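Local atomic coordinates of 6-phospho-alpha-glucosidase (Merdibacter massiliensis, PDB entry 6VC6), a protein that hydrolyses 6-phospho-alpha-glucosides, probably by the NAD- and divalent-metal-dependent mechanism of family 4 glycoside hydrolases. Residues K221-I224 against K225-F229; N185-W188 against E189-D192; D125-E128 against S129-I133. All coordinates share one frame; numbering follows the deposited sequence.

Interaction 1. Residues K221-I224 against K225-F229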
loop_
_atom_site.group_PDB
_atom_site.type_symbol
_atom_site.label_atom_id
_atom_site.label_comp_id
_atom_site.label_asym_id
_atom_site.label_seq_id
_atom_site.Cartn_x
_atom_site.Cartn_y
_atom_site.Cartn_z
ATOM N N LYS A 221 22.251 1.814 12.859
ATOM C CA LYS A 221 22.954 0.634 12.367
ATOM C C LYS A 221 23.720 -0.071 13.478
ATOM O O LYS A 221 23.912 -1.290 13.418
ATOM C CB LYS A 221 23.913 1.015 11.238
ATOM C CG LYS A 221 23.358 2.011 10.240
ATOM C CD LYS A 221 24.447 2.482 9.291
ATOM C CE LYS A 221 23.948 3.590 8.383
ATOM N NZ LYS A 221 25.034 4.154 7.535
ATOM N N LYS A 222 24.165 0.673 14.493
ATOM C CA LYS A 222 24.938 0.065 15.571
ATOM C C LYS A 222 24.075 -0.870 16.408
ATOM O O LYS A 222 24.479 -1.999 16.709
ATOM C CB LYS A 222 25.563 1.152 16.446
ATOM C CG LYS A 222 26.529 0.618 17.491
ATOM C CD LYS A 222 26.181 1.123 18.881
ATOM C CE LYS A 222 26.540 2.590 19.043
ATOM N NZ LYS A 222 26.640 2.979 20.476
ATOM N N ILE A 223 22.879 -0.417 16.793
ATOM C CA ILE A 223 22.001 -1.256 17.601
ATOM C C ILE A 223 21.462 -2.424 16.781
ATOM O O ILE A 223 21.262 -3.524 17.312
ATOM C CB ILE A 223 20.867 -0.406 18.209
ATOM C CG1 ILE A 223 21.429 0.555 19.257
ATOM C CG2 ILE A 223 19.807 -1.285 18.851
ATOM C CD1 ILE A 223 21.139 2.005 18.975
ATOM N N ILE A 224 21.241 -2.220 15.480
ATOM C CA ILE A 224 20.763 -3.305 14.625
ATOM C C ILE A 224 21.792 -4.428 14.562
ATOM O O ILE A 224 21.443 -5.614 14.602
ATOM C CB ILE A 224 20.422 -2.771 13.220
ATOM C CG1 ILE A 224 19.099 -2.007 13.249
ATOM C CG2 ILE A 224 20.344 -3.907 12.212
ATOM C CD1 ILE A 224 18.659 -1.487 11.901
ATOM N N LYS A 225 23.076 -4.072 14.474
ATOM C CA LYS A 225 24.120 -5.087 14.375
ATOM C C LYS A 225 24.215 -5.931 15.640
ATOM O O LYS A 225 24.541 -7.121 15.567
ATOM C CB LYS A 225 25.466 -4.425 14.076
ATOM C CG LYS A 225 26.593 -5.403 13.782
ATOM C CD LYS A 225 27.954 -4.744 13.940
ATOM C CE LYS A 225 29.027 -5.492 13.165
ATOM N NZ LYS A 225 30.257 -4.673 12.985
ATOM N N GLU A 226 23.924 -5.346 16.802
ATOM C CA GLU A 226 24.090 -6.043 18.071
ATOM C C GLU A 226 22.798 -6.634 18.621
ATOM O O GLU A 226 22.849 -7.654 19.316
ATOM C CB GLU A 226 24.697 -5.103 19.120
ATOM C CG GLU A 226 23.902 -3.832 19.370
ATOM C CD GLU A 226 24.670 -2.817 20.196
ATOM O OE1 GLU A 226 25.907 -2.954 20.306
ATOM O OE2 GLU A 226 24.040 -1.884 20.736
ATOM N N LYS A 227 21.644 -6.030 18.329
ATOM C CA LYS A 227 20.379 -6.514 18.862
ATOM C C LYS A 227 19.411 -7.012 17.797
ATOM O O LYS A 227 18.626 -7.923 18.082
ATOM C CB LYS A 227 19.698 -5.411 19.692
ATOM C CG LYS A 227 18.299 -5.743 20.195
ATOM C CD LYS A 227 17.784 -4.679 21.153
ATOM C CE LYS A 227 16.816 -3.734 20.463
ATOM N NZ LYS A 227 17.065 -2.314 20.838
ATOM N N GLY A 228 19.473 -6.492 16.580
ATOM C CA GLY A 228 18.542 -6.877 15.540
ATOM C C GLY A 228 17.534 -5.785 15.253
ATOM O O GLY A 228 17.648 -4.642 15.705
ATOM N N PHE A 229 16.514 -6.162 14.486
ATOM C CA PHE A 229 15.496 -5.219 14.037
ATOM C C PHE A 229 14.127 -5.863 14.186
ATOM O O PHE A 229 13.851 -6.890 13.559
ATOM C CB PHE A 229 15.743 -4.802 12.585
ATOM C CG PHE A 229 15.036 -3.540 12.188
ATOM C CD1 PHE A 229 15.269 -2.355 12.868
ATOM C CD2 PHE A 229 14.143 -3.536 11.130
ATOM C CE1 PHE A 229 14.619 -1.192 12.502
ATOM C CE2 PHE A 229 13.491 -2.377 10.759
ATOM C CZ PHE A 229 13.730 -1.203 11.445
#
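I224 and F229 meet where helix 217-227 runs out into loop, in a local contact between its last turns and the residues that follow. The helical ladder is uneven here. K227 N reaches I223 O at 2.7 Å, whereas E226 N makes weak bonds to K222 O and I223 O, and G228 N a weak one to I224 O. G228 has positive phi (107°), and a side chain at this backbone conformation would probably collide with the preceding carbonyl oxygen, which accounts for glycine here. Beyond it the chain turns across the end of the helix, which brings I224 CD1 obliquely to F229 CD1 at 3.6 Å.

On the outer side, E226 has its CG tucked between backbone N and carbonyl carbon (chi1 57°). This lays the chain back over the previous turn, CG 3.3 Å from K222 O and OE2 3.9 Å from I223 CG1. K222 NZ pairs instead with E219. K227 runs alongside I223, its NZ 3.5 Å from I223 CG2. I223, I224 and K227 all rest on L183 of helix 172-184, while I224 also touches M252, and F229 V248, of helix 248-254.

Interaction 2. Residues N185-W188 against E189-D192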
loop_
_atom_site.group_PDB
_atom_site.type_symbol
_atom_site.label_atom_id
_atom_site.label_comp_id
_atom_site.label_asym_id
_atom_site.label_seq_id
_atom_site.Cartn_x
_atom_site.Cartn_y
_atom_site.Cartn_z
ATOM N N ASN A 185 14.078 3.836 21.574
ATOM C CA ASN A 185 13.264 4.240 22.724
ATOM C C ASN A 185 12.907 5.725 22.649
ATOM O O ASN A 185 13.098 6.487 23.598
ATOM C CB ASN A 185 13.962 3.904 24.045
ATOM C CG ASN A 185 13.011 3.915 25.226
ATOM O OD1 ASN A 185 11.814 3.670 25.076
ATOM N ND2 ASN A 185 13.539 4.205 26.409
ATOM N N VAL A 186 12.387 6.133 21.492
ATOM C CA VAL A 186 11.942 7.500 21.260
ATOM C C VAL A 186 10.548 7.454 20.650
ATOM O O VAL A 186 10.051 6.401 20.252
ATOM C CB VAL A 186 12.905 8.286 20.344
ATOM C CG1 VAL A 186 14.263 8.452 21.008
ATOM C CG2 VAL A 186 13.042 7.591 18.995
ATOM N N SER A 187 9.912 8.621 20.591
ATOM C CA SER A 187 8.639 8.751 19.900
ATOM C C SER A 187 8.887 8.798 18.398
ATOM O O SER A 187 9.755 9.540 17.929
ATOM C CB SER A 187 7.902 10.008 20.361
ATOM O OG SER A 187 6.827 10.319 19.491
ATOM N N TRP A 188 8.131 7.994 17.644
ATOM C CA TRP A 188 8.330 7.943 16.200
ATOM C C TRP A 188 8.005 9.270 15.530
ATOM O O TRP A 188 8.508 9.537 14.432
ATOM C CB TRP A 188 7.491 6.814 15.592
ATOM C CG TRP A 188 6.036 7.132 15.448
ATOM C CD1 TRP A 188 5.048 6.889 16.357
ATOM C CD2 TRP A 188 5.399 7.739 14.317
ATOM N NE1 TRP A 188 3.836 7.314 15.866
ATOM C CE2 TRP A 188 4.026 7.840 14.616
ATOM C CE3 TRP A 188 5.858 8.212 13.084
ATOM C CZ2 TRP A 188 3.108 8.392 13.726
ATOM C CZ3 TRP A 188 4.946 8.760 12.203
ATOM C CH2 TRP A 188 3.587 8.847 12.528
ATOM N N GLU A 189 7.192 10.111 16.169
ATOM C CA GLU A 189 6.878 11.428 15.631
ATOM C C GLU A 189 8.041 12.407 15.738
ATOM O O GLU A 189 7.932 13.524 15.222
ATOM C CB GLU A 189 5.653 12.001 16.346
ATOM C CG GLU A 189 4.330 11.419 15.878
ATOM C CD GLU A 189 3.625 10.634 16.968
ATOM O OE1 GLU A 189 2.496 11.013 17.344
ATOM O OE2 GLU A 189 4.199 9.632 17.446
ATOM N N ASP A 190 9.144 12.025 16.384
ATOM C CA ASP A 190 10.310 12.885 16.528
ATOM C C ASP A 190 11.448 12.485 15.595
ATOM O O ASP A 190 12.607 12.821 15.860
ATOM C CB ASP A 190 10.791 12.883 17.979
ATOM C CG ASP A 190 9.788 13.515 18.924
ATOM O OD1 ASP A 190 9.633 13.011 20.056
ATOM O OD2 ASP A 190 9.153 14.517 18.533
ATOM N N LEU A 191 11.142 11.774 14.513
ATOM C CA LEU A 191 12.133 11.359 13.530
ATOM C C LEU A 191 11.842 12.042 12.201
ATOM O O LEU A 191 10.703 12.017 11.723
ATOM C CB LEU A 191 12.130 9.838 13.356
ATOM C CG LEU A 191 12.300 8.997 14.623
ATOM C CD1 LEU A 191 11.926 7.546 14.359
ATOM C CD2 LEU A 191 13.723 9.098 15.150
ATOM N N ASP A 192 12.870 12.654 11.612
ATOM C CA ASP A 192 12.741 13.331 10.325
ATOM C C ASP A 192 13.542 12.578 9.274
ATOM O O ASP A 192 14.775 12.715 9.215
ATOM C CB ASP A 192 13.219 14.783 10.424
ATOM C CG ASP A 192 12.324 15.631 11.304
ATOM O OD1 ASP A 192 12.858 16.439 12.092
ATOM O OD2 ASP A 192 11.087 15.487 11.212
HETATM O O HOH W 1 11.286 11.069 21.508
#
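E189 folds its side chain back over the indole of W188, the residue just before it in the chain. CB starts 3.8 Å from S187 OG. CG then passes above the six-membered ring, 4.0 Å from its centroid and 18° off the normal, a CH-pi contact set toward the rim. The bend at chi2 (115°) turns the chain along the indole, bringing CD 3.5 Å from W188 NE1. At the tip OE2 stands almost directly above W188 NE1, at 2.8 Å; this is no hydrogen bond, because the N-H lies in the ring plane and does not point up at the oxygen. Ring and carboxylate planes lie 30° apart. R178 of helix 172-184 makes a cation-pi contact with the same indole. Replacing W188 by an alanine is likely to deprive E189 CG of its aromatic support and R178 of its pi partner, leaving the glutamate free to swing away.

The backbone of the same residues forms a turn. D190 N bonds S187 O at 3.0 Å, and E189 N bonds S187 OG weakly at 3.3 Å. A water accepts from S187 N and donates to D190 OD1 (2.9 Å), while OD2 of D190 is salt-bridged to R210. The arrangement is a type I beta turn with an ST turn at S187, a short 3-10 link from helix 172-184 into edge strand 191-196 of the three-stranded antiparallel sheet.

Interaction 3. Residues D125-E128 against S129-I133. With NAD (nicotinamide-adenine-dinucleotide), chain G.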
loop_
_atom_site.group_PDB
_atom_site.type_symbol
_atom_site.label_atom_id
_atom_site.label_comp_id
_atom_site.label_asym_id
_atom_site.label_seq_id
_atom_site.Cartn_x
_atom_site.Cartn_y
_atom_site.Cartn_z
ATOM N N ASP A 125 -9.932 -2.488 -12.217
ATOM C CA ASP A 125 -10.955 -2.141 -11.238
ATOM C C ASP A 125 -10.764 -0.743 -10.659
ATOM O O ASP A 125 -11.753 -0.090 -10.304
ATOM C CB ASP A 125 -10.977 -3.177 -10.113
ATOM C CG ASP A 125 -11.696 -4.455 -10.509
ATOM O OD1 ASP A 125 -11.905 -4.673 -11.721
ATOM O OD2 ASP A 125 -12.051 -5.242 -9.606
HETATM N N MSE A 126 -9.533 -0.277 -10.527
HETATM C CA MSE A 126 -9.287 1.056 -10.009
HETATM C C MSE A 126 -9.736 2.132 -10.978
HETATM O O MSE A 126 -10.371 3.083 -10.545
HETATM C CB MSE A 126 -7.829 1.287 -9.650
HETATM C CG MSE A 126 -7.374 0.662 -8.340
HETATM SE SE MSE A 126 -8.205 1.408 -6.741
HETATM C CE MSE A 126 -7.662 3.261 -6.910
ATOM N N ILE A 127 -9.423 2.005 -12.260
ATOM C CA ILE A 127 -9.828 2.979 -13.267
ATOM C C ILE A 127 -11.345 2.995 -13.416
ATOM O O ILE A 127 -11.959 4.058 -13.578
ATOM C CB ILE A 127 -9.118 2.684 -14.602
ATOM C CG1 ILE A 127 -7.635 3.047 -14.492
ATOM C CG2 ILE A 127 -9.778 3.433 -15.750
ATOM C CD1 ILE A 127 -6.816 2.663 -15.696
ATOM N N GLU A 128 -11.976 1.820 -13.343
ATOM C CA GLU A 128 -13.433 1.759 -13.393
ATOM C C GLU A 128 -14.055 2.443 -12.182
ATOM O O GLU A 128 -15.088 3.113 -12.298
ATOM C CB GLU A 128 -13.890 0.303 -13.482
ATOM C CG GLU A 128 -15.387 0.123 -13.682
ATOM C CD GLU A 128 -15.838 -1.305 -13.433
ATOM O OE1 GLU A 128 -15.521 -1.852 -12.355
ATOM O OE2 GLU A 128 -16.506 -1.882 -14.317
ATOM N N SER A 129 -13.434 2.294 -11.010
ATOM C CA SER A 129 -14.013 2.849 -9.791
ATOM C C SER A 129 -13.859 4.364 -9.735
ATOM O O SER A 129 -14.785 5.071 -9.321
ATOM C CB SER A 129 -13.374 2.200 -8.564
ATOM O OG SER A 129 -13.922 2.732 -7.371
ATOM N N ILE A 130 -12.697 4.882 -10.139
ATOM C CA ILE A 130 -12.478 6.326 -10.096
ATOM C C ILE A 130 -13.419 7.037 -11.060
ATOM O O ILE A 130 -13.936 8.120 -10.758
ATOM C CB ILE A 130 -11.004 6.658 -10.394
ATOM C CG1 ILE A 130 -10.079 5.933 -9.412
ATOM C CG2 ILE A 130 -10.777 8.167 -10.348
ATOM C CD1 ILE A 130 -9.691 6.746 -8.198
ATOM N N HIS A 131 -13.662 6.441 -12.232
ATOM C CA HIS A 131 -14.594 7.037 -13.184
ATOM C C HIS A 131 -15.985 7.171 -12.580
ATOM O O HIS A 131 -16.676 8.170 -12.808
ATOM C CB HIS A 131 -14.642 6.204 -14.465
ATOM C CG HIS A 131 -13.557 6.533 -15.442
ATOM N ND1 HIS A 131 -13.344 7.809 -15.918
ATOM C CD2 HIS A 131 -12.623 5.751 -16.034
ATOM C CE1 HIS A 131 -12.326 7.799 -16.760
ATOM N NE2 HIS A 131 -11.871 6.562 -16.848
ATOM N N GLN A 132 -16.403 6.170 -11.821
ATOM C CA GLN A 132 -17.681 6.250 -11.141
ATOM C C GLN A 132 -17.698 7.362 -10.111
ATOM O O GLN A 132 -18.655 8.115 -10.031
ATOM C CB GLN A 132 -18.024 4.928 -10.471
ATOM C CG GLN A 132 -18.419 3.829 -11.432
ATOM C CD GLN A 132 -18.835 2.563 -10.716
ATOM O OE1 GLN A 132 -18.570 2.391 -9.540
ATOM N NE2 GLN A 132 -19.498 1.677 -11.430
ATOM N N ILE A 133 -16.619 7.474 -9.346
ATOM C CA ILE A 133 -16.523 8.471 -8.293
ATOM C C ILE A 133 -16.583 9.873 -8.875
ATOM O O ILE A 133 -17.261 10.732 -8.353
ATOM C CB ILE A 133 -15.202 8.317 -7.509
ATOM C CG1 ILE A 133 -15.160 6.978 -6.771
ATOM C CG2 ILE A 133 -15.006 9.462 -6.532
ATOM C CD1 ILE A 133 -13.779 6.577 -6.321
HETATM P PA NAD G . -9.700 -7.955 1.664
HETATM O O1A NAD G . -9.934 -8.346 3.103
HETATM O O2A NAD G . -9.954 -8.952 0.560
HETATM O O5B NAD G . -10.562 -6.634 1.349
HETATM C C5B NAD G . -10.800 -6.229 0.006
HETATM C C4B NAD G . -12.220 -5.704 -0.121
HETATM O O4B NAD G . -12.341 -4.909 -1.303
HETATM C C3B NAD G . -13.206 -6.854 -0.241
HETATM O O3B NAD G . -14.254 -6.686 0.716
HETATM C C2B NAD G . -13.775 -6.745 -1.639
HETATM O O2B NAD G . -15.172 -7.047 -1.640
HETATM C C1B NAD G . -13.526 -5.292 -2.003
HETATM N N9A NAD G . -13.375 -5.108 -3.467
HETATM C C8A NAD G . -12.688 -5.894 -4.317
HETATM N N7A NAD G . -12.775 -5.426 -5.590
HETATM C C5A NAD G . -13.538 -4.317 -5.561
HETATM C C6A NAD G . -14.034 -3.327 -6.548
HETATM N N6A NAD G . -13.722 -3.431 -7.863
HETATM N N1A NAD G . -14.808 -2.317 -6.092
HETATM C C2A NAD G . -15.127 -2.199 -4.790
HETATM N N3A NAD G . -14.714 -3.058 -3.843
HETATM C C4A NAD G . -13.934 -4.117 -4.161
HETATM O O3 NAD G . -8.198 -7.399 1.504
HETATM P PN NAD G . -7.354 -6.809 2.738
HETATM O O1N NAD G . -6.337 -7.845 3.158
HETATM O O2N NAD G . -8.293 -6.200 3.753
HETATM O O5D NAD G . -6.576 -5.619 1.990
HETATM C C5D NAD G . -7.242 -4.389 1.714
HETATM C C4D NAD G . -6.396 -3.597 0.728
HETATM O O4D NAD G . -5.547 -2.688 1.431
HETATM C C3D NAD G . -5.493 -4.528 -0.068
HETATM O O3D NAD G . -5.573 -4.183 -1.453
HETATM C C2D NAD G . -4.098 -4.222 0.426
HETATM O O2D NAD G . -3.136 -4.361 -0.621
HETATM C C1D NAD G . -4.238 -2.779 0.868
HETATM N N1N NAD G . -3.196 -2.376 1.809
HETATM C C2N NAD G . -2.323 -1.461 1.386
HETATM C C3N NAD G . -1.302 -1.014 2.204
HETATM C C7N NAD G . -0.347 0.013 1.675
HETATM O O7N NAD G . 0.687 0.241 2.281
HETATM N N7N NAD G . -0.654 0.643 0.542
HETATM C C4N NAD G . -1.194 -1.521 3.493
HETATM C C5N NAD G . -2.114 -2.478 3.911
HETATM C C6N NAD G . -3.122 -2.889 3.044
#
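The imidazole of H131 lies beside I127, one turn back along the helix, the two side chains pointing the same way. I127 O approaches the ring obliquely, 3.1 Å from H131 CD2, and the same oxygen accepts the backbone bond from H131 N at 3.2 Å. I127 CG2 sits 3.7 Å from H131 CD2. NE2 is hydrogen-bonded to E159 OE2, a bond that would limit rotation of the ring, and the ring of F160 meets it at a steep tilt. The second flat group, the carboxylate of D125, meets the cofactor through one oxygen. Its OD2 accepts the adenine amino group, NAD N6A, at 3.0 Å in a fairly straight bond (154°). With CG anti to its carbonyl carbon (chi1 -78°), D125 reaches off the helix toward the adenine, which otherwise meets neither segment.

These residues belong to helix 113-136, the second of two helices, after 89-102, in the connection from strand 80-83 to the adjacent parallel strand 141-144, part of the crossover between them in the Rossmann-type NAD-binding fold of this family. An acidic side chain at the exocyclic amine is consistent with recognition of adenine. D39, M85 and R86 also bond the dinucleotide.

Backbone bonds keep the helix regular: S129 N to D125 O, and I130 N to M126 O at 3.0 Å. The bond from Q132 N to E128 O is weak. On the buried side M126, a selenomethionine, turns its CE to 4.2 Å from I130 CD1. I130 CG1 also comes within 3.1 Å of M126 O, and both side chains pack on M83 of strand 80-83.

In the fold
Interactions 1 and 2 lie on the same side of the chain's centre, their centres 17 Å apart and their nearest atoms about 7 Å apart. What joins them is helix 172-184: interaction 2 is the turn that leaves it and lays W188 back on it, and interaction 1 packs against L183 near its end. That helix starts at Q172, directly after C170 and D171 of the sugar-phosphate pocket, C170 also binding manganese. The side chains of F229 and W188 are about 12 and 14 Å from the bound G6P. Interaction 3 lies across the chain, its centre 44 and 37 Å from those of interactions 1 and 2, yet it alone touches a ligand, at the adenine end of NAD.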